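TATA-box-binding protein (Sulfolobus acidocaldarius, PDB 1MP9) probably binds the TATA box promoter element close to the transcription start and so helps activate archaeal genes transcribed by RNA polymerase. Local coordinates at residues A[15-20]-A[70-75]; A[108-113]-A[161-166]. All coordinates share one frame; numbering follows the deposited sequence.

Contact 1 of 2, residues A[15-20]-A[70-75]; sequences IENIVA and VVTGAK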
loop_
_atom_site.group_PDB
_atom_site.type_symbol
_atom_site.label_atom_id
_atom_site.label_comp_id
_atom_site.label_asym_id
_atom_site.label_seq_id
_atom_site.Cartn_x
_atom_site.Cartn_y
_atom_site.Cartn_z
ATOM N N ILE A 15 7.092 -10.137 13.180
ATOM C CA ILE A 15 6.579 -8.815 13.550
ATOM C C ILE A 15 7.756 -7.862 13.558
ATOM O O ILE A 15 8.748 -8.099 14.234
ATOM C CB ILE A 15 5.934 -8.826 14.903
ATOM C CG1 ILE A 15 4.707 -9.741 14.821
ATOM C CG2 ILE A 15 5.538 -7.360 15.324
ATOM C CD1 ILE A 15 3.874 -9.774 16.066
ATOM N N GLU A 16 7.660 -6.808 12.761
ATOM C CA GLU A 16 8.728 -5.821 12.664
ATOM C C GLU A 16 8.513 -4.671 13.645
ATOM O O GLU A 16 9.468 -4.108 14.149
ATOM C CB GLU A 16 8.772 -5.248 11.240
ATOM C CG GLU A 16 9.025 -6.290 10.129
ATOM C CD GLU A 16 10.351 -7.017 10.311
ATOM O OE1 GLU A 16 11.188 -6.523 11.084
ATOM O OE2 GLU A 16 10.560 -8.079 9.689
ATOM N N ASN A 17 7.261 -4.301 13.898
ATOM C CA ASN A 17 7.009 -3.187 14.786
ATOM C C ASN A 17 5.557 -3.118 15.196
ATOM O O ASN A 17 4.663 -3.511 14.453
ATOM C CB ASN A 17 7.348 -1.846 14.113
ATOM C CG ASN A 17 7.274 -0.688 15.084
ATOM O OD1 ASN A 17 7.723 -0.816 16.219
ATOM N ND2 ASN A 17 6.741 0.453 14.648
ATOM N N ILE A 18 5.332 -2.604 16.387
ATOM C CA ILE A 18 3.976 -2.433 16.872
ATOM C C ILE A 18 3.849 -0.970 17.297
ATOM O O ILE A 18 4.752 -0.431 17.942
ATOM C CB ILE A 18 3.701 -3.318 18.090
ATOM C CG1 ILE A 18 3.788 -4.797 17.691
ATOM C CG2 ILE A 18 2.309 -2.963 18.685
ATOM C CD1 ILE A 18 3.705 -5.739 18.850
ATOM N N VAL A 19 2.765 -0.319 16.904
ATOM C CA VAL A 19 2.544 1.058 17.339
ATOM C C VAL A 19 1.324 0.954 18.232
ATOM O O VAL A 19 0.282 0.436 17.802
ATOM C CB VAL A 19 2.231 2.050 16.153
ATOM C CG1 VAL A 19 2.008 3.499 16.711
ATOM C CG2 VAL A 19 3.386 2.084 15.169
ATOM N N ALA A 20 1.452 1.418 19.473
ATOM C CA ALA A 20 0.322 1.358 20.396
ATOM C C ALA A 20 0.138 2.690 21.129
ATOM O O ALA A 20 1.050 3.514 21.199
ATOM C CB ALA A 20 0.528 0.204 21.452
ATOM N N VAL A 70 2.114 7.590 22.719
ATOM C CA VAL A 70 2.260 6.672 21.597
ATOM C C VAL A 70 3.594 5.958 21.815
ATOM O O VAL A 70 4.614 6.614 21.993
ATOM C CB VAL A 70 2.295 7.408 20.243
ATOM C CG1 VAL A 70 2.601 6.373 19.109
ATOM C CG2 VAL A 70 0.922 8.091 19.964
ATOM N N VAL A 71 3.577 4.627 21.802
ATOM C CA VAL A 71 4.785 3.829 22.009
ATOM C C VAL A 71 5.082 3.037 20.743
ATOM O O VAL A 71 4.213 2.335 20.209
ATOM C CB VAL A 71 4.594 2.894 23.215
ATOM C CG1 VAL A 71 5.833 2.024 23.435
ATOM C CG2 VAL A 71 4.336 3.756 24.467
ATOM N N THR A 72 6.314 3.153 20.261
ATOM C CA THR A 72 6.698 2.490 19.038
ATOM C C THR A 72 8.024 1.753 19.193
ATOM O O THR A 72 8.867 2.150 20.010
ATOM C CB THR A 72 6.796 3.529 17.900
ATOM O OG1 THR A 72 7.034 2.871 16.671
ATOM C CG2 THR A 72 7.943 4.529 18.174
ATOM N N GLY A 73 8.193 0.672 18.435
ATOM C CA GLY A 73 9.434 -0.085 18.503
ATOM C C GLY A 73 9.344 -1.526 18.984
ATOM O O GLY A 73 10.182 -2.355 18.593
ATOM N N ALA A 74 8.347 -1.854 19.809
ATOM C CA ALA A 74 8.221 -3.226 20.326
ATOM C C ALA A 74 7.893 -4.208 19.196
ATOM O O ALA A 74 7.177 -3.853 18.248
ATOM C CB ALA A 74 7.139 -3.288 21.386
ATOM N N LYS A 75 8.414 -5.432 19.290
ATOM C CA LYS A 75 8.173 -6.434 18.256
ATOM C C LYS A 75 7.310 -7.562 18.727
ATOM O O LYS A 75 7.149 -8.535 18.009
ATOM C CB LYS A 75 9.491 -6.984 17.708
ATOM C CG LYS A 75 10.269 -5.918 16.974
ATOM C CD LYS A 75 11.669 -6.344 16.559
ATOM C CE LYS A 75 12.397 -5.140 15.953
ATOM N NZ LYS A 75 13.771 -5.431 15.430
HETATM O O HOH W 1 10.605 -2.159 15.695
HETATM O O HOH W 2 5.755 -0.347 20.435
#
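N17 on strand 12-23 reaches across to T72 and G73 of the antiparallel neighbour, in the first of the two repeats that build the saddle of a TATA-binding protein. With CG anti to its backbone N (chi1 -172°), N17 sends ND2 to T72 OG1 at 3.2 Å in a nearly straight bond (168°) lying in the amide plane. Its OD1 takes a bent, weak bond from G73 N at 2.7 Å. The regular pairing lies further along: A20 N to V71 O is 3.0 Å and V71 N to A20 O is 2.8 Å. Next to it a water bridges the strands, donating to I18 O (2.7 Å) and to V71 O while accepting from A74 N, and I18 N makes a bent, weak bond to A74 O. On the face carrying V19 and T72, V19 CG1 meets V70 CG1 at 3.8 Å. At the far end the extended chain of K75 lies along the backbone, CG 3.4 Å from E16 O. N17 ND2 also bonds to E134 of the second subunit, so both amide hydrogens are probably used. Gripped at ND2 and OD1, the carboxamide is held against rotation and ties the strand to the turn at G73.

Contact 2 of 2, residues A[108-113]-A[161-166]; sequences NIVASA and VITGAK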
loop_
_atom_site.group_PDB
_atom_site.type_symbol
_atom_site.label_atom_id
_atom_site.label_comp_id
_atom_site.label_asym_id
_atom_site.label_seq_id
_atom_site.Cartn_x
_atom_site.Cartn_y
_atom_site.Cartn_z
ATOM N N ASN A 108 -1.354 -0.174 15.274
ATOM C CA ASN A 108 -0.963 -0.816 14.019
ATOM C C ASN A 108 0.161 -1.797 14.286
ATOM O O ASN A 108 0.953 -1.603 15.199
ATOM C CB ASN A 108 -0.445 0.207 12.979
ATOM C CG ASN A 108 -0.101 -0.450 11.617
ATOM O OD1 ASN A 108 0.897 -0.107 10.954
ATOM N ND2 ASN A 108 -0.935 -1.351 11.192
ATOM N N ILE A 109 0.206 -2.846 13.475
ATOM C CA ILE A 109 1.256 -3.831 13.574
ATOM C C ILE A 109 1.874 -3.898 12.187
ATOM O O ILE A 109 1.149 -3.974 11.198
ATOM C CB ILE A 109 0.696 -5.209 13.927
ATOM C CG1 ILE A 109 0.100 -5.177 15.341
ATOM C CG2 ILE A 109 1.826 -6.258 13.834
ATOM C CD1 ILE A 109 -0.489 -6.509 15.777
ATOM N N VAL A 110 3.195 -3.803 12.087
ATOM C CA VAL A 110 3.802 -3.929 10.768
ATOM C C VAL A 110 4.556 -5.244 10.843
ATOM O O VAL A 110 5.319 -5.474 11.781
ATOM C CB VAL A 110 4.824 -2.801 10.448
ATOM C CG1 VAL A 110 5.510 -3.128 9.065
ATOM C CG2 VAL A 110 4.108 -1.414 10.401
ATOM N N ALA A 111 4.327 -6.129 9.892
ATOM C CA ALA A 111 5.032 -7.412 9.908
ATOM C C ALA A 111 5.576 -7.696 8.557
ATOM O O ALA A 111 5.160 -7.079 7.565
ATOM C CB ALA A 111 4.070 -8.577 10.271
ATOM N N SER A 112 6.515 -8.631 8.510
ATOM C CA SER A 112 7.035 -9.070 7.228
ATOM C C SER A 112 6.711 -10.566 7.168
ATOM O O SER A 112 6.319 -11.187 8.184
ATOM C CB SER A 112 8.546 -8.869 7.107
ATOM O OG SER A 112 9.240 -9.550 8.136
ATOM N N ALA A 113 6.799 -11.123 5.961
ATOM C CA ALA A 113 6.589 -12.540 5.777
ATOM C C ALA A 113 7.441 -13.018 4.634
ATOM O O ALA A 113 7.835 -12.234 3.753
ATOM C CB ALA A 113 5.135 -12.854 5.479
ATOM N N VAL A 161 5.280 -7.492 2.995
ATOM C CA VAL A 161 5.172 -6.596 4.116
ATOM C C VAL A 161 3.648 -6.516 4.383
ATOM O O VAL A 161 2.833 -6.403 3.444
ATOM C CB VAL A 161 5.712 -5.214 3.788
ATOM C CG1 VAL A 161 5.446 -4.255 4.964
ATOM C CG2 VAL A 161 7.218 -5.280 3.527
ATOM N N ILE A 162 3.256 -6.611 5.639
ATOM C CA ILE A 162 1.835 -6.549 5.967
ATOM C C ILE A 162 1.607 -5.416 6.963
ATOM O O ILE A 162 2.238 -5.394 8.026
ATOM C CB ILE A 162 1.344 -7.856 6.629
ATOM C CG1 ILE A 162 1.635 -9.074 5.743
ATOM C CG2 ILE A 162 -0.159 -7.755 6.899
ATOM C CD1 ILE A 162 3.057 -9.675 5.912
ATOM N N THR A 163 0.727 -4.473 6.640
ATOM C CA THR A 163 0.466 -3.384 7.573
ATOM C C THR A 163 -1.052 -3.119 7.721
ATOM O O THR A 163 -1.835 -3.399 6.813
ATOM C CB THR A 163 1.203 -2.065 7.121
ATOM O OG1 THR A 163 0.954 -1.019 8.061
ATOM C CG2 THR A 163 0.689 -1.585 5.745
ATOM N N GLY A 164 -1.460 -2.573 8.858
ATOM C CA GLY A 164 -2.875 -2.274 9.033
ATOM C C GLY A 164 -3.534 -3.121 10.106
ATOM O O GLY A 164 -4.551 -2.743 10.650
ATOM N N ALA A 165 -2.950 -4.265 10.425
ATOM C CA ALA A 165 -3.550 -5.131 11.414
ATOM C C ALA A 165 -3.354 -4.607 12.823
ATOM O O ALA A 165 -2.374 -3.911 13.111
ATOM C CB ALA A 165 -2.967 -6.526 11.307
ATOM N N LYS A 166 -4.297 -4.939 13.692
ATOM C CA LYS A 166 -4.209 -4.534 15.071
ATOM C C LYS A 166 -4.034 -5.753 15.968
ATOM O O LYS A 166 -3.826 -5.611 17.172
ATOM C CB LYS A 166 -5.455 -3.744 15.485
ATOM C CG LYS A 166 -5.536 -2.378 14.837
ATOM C CD LYS A 166 -6.786 -1.632 15.297
ATOM C CE LYS A 166 -6.956 -0.327 14.535
ATOM N NZ LYS A 166 -8.099 0.466 15.087
HETATM O O HOH W 3 -0.448 -5.570 9.831
#
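I162 and A111 exchange a pair of backbone hydrogen bonds: I162 N to A111 O at 2.7 Å and nearly straight (174°), and A111 N to I162 O at 2.9 Å. Next along the strands, a water bridges where I109 O and A165 N do not bond directly. It donates to I109 O at 2.6 Å, accepts from A165 N at 2.9 Å, and donates weakly to I162 O. I109 N still reaches A165 O at 2.8 Å, but the bond is bent and weak. N108, its CG anti to the backbone N, lays its carboxamide obliquely against T163 and the start of the turn, CG coming within 3.7 Å of G164 N. An alanine here would probably leave the T163 hydroxyl and the G164 backbone without the polar group beside them and open a gap at the bend. G164 has a positive phi (113°), where any CB would collide with the carbonyl O of T163, which favours glycine. The chain turns this corner beside strand 103-114, in the second repeat of the TATA-binding protein saddle. The side chains of V110, S112, V161 and T163 line one face, where the second subunit packs: M132 of that subunit touches T163 and its Q137 touches S112 and V161. There the V110 and T163 side chains run alongside each other in the same direction, V110 CG2 next to T163 OG1. A111, I162 and A165 line the other face, under helix 168-184. Here a chi2 of 85° turns CD1 of I162 toward strand 108-113, where it meets A113 CB at 3.8 Å. At the opposite end, I109 CD1 abuts K166 C at 3.6 Å.

Overall arrangement
Contact 1 belongs to the first sequence repeat and contact 2 to the second, and each pairs a long strand with the last strand before a helix. Their centres lie about 10 Å apart, since strands 12-23 and 103-114 are neighbours in one antiparallel sheet; V19 bonds through its backbone to N108, and E16 probably bonds to S112 by side chains. Contact 2 is the more buried, and I162 adds an apolar reach across its strands. Contact 1 is only partly buried: a lysine side chain lies along its strand, and N17 takes a polar partner from the second subunit. That subunit touches both contacts.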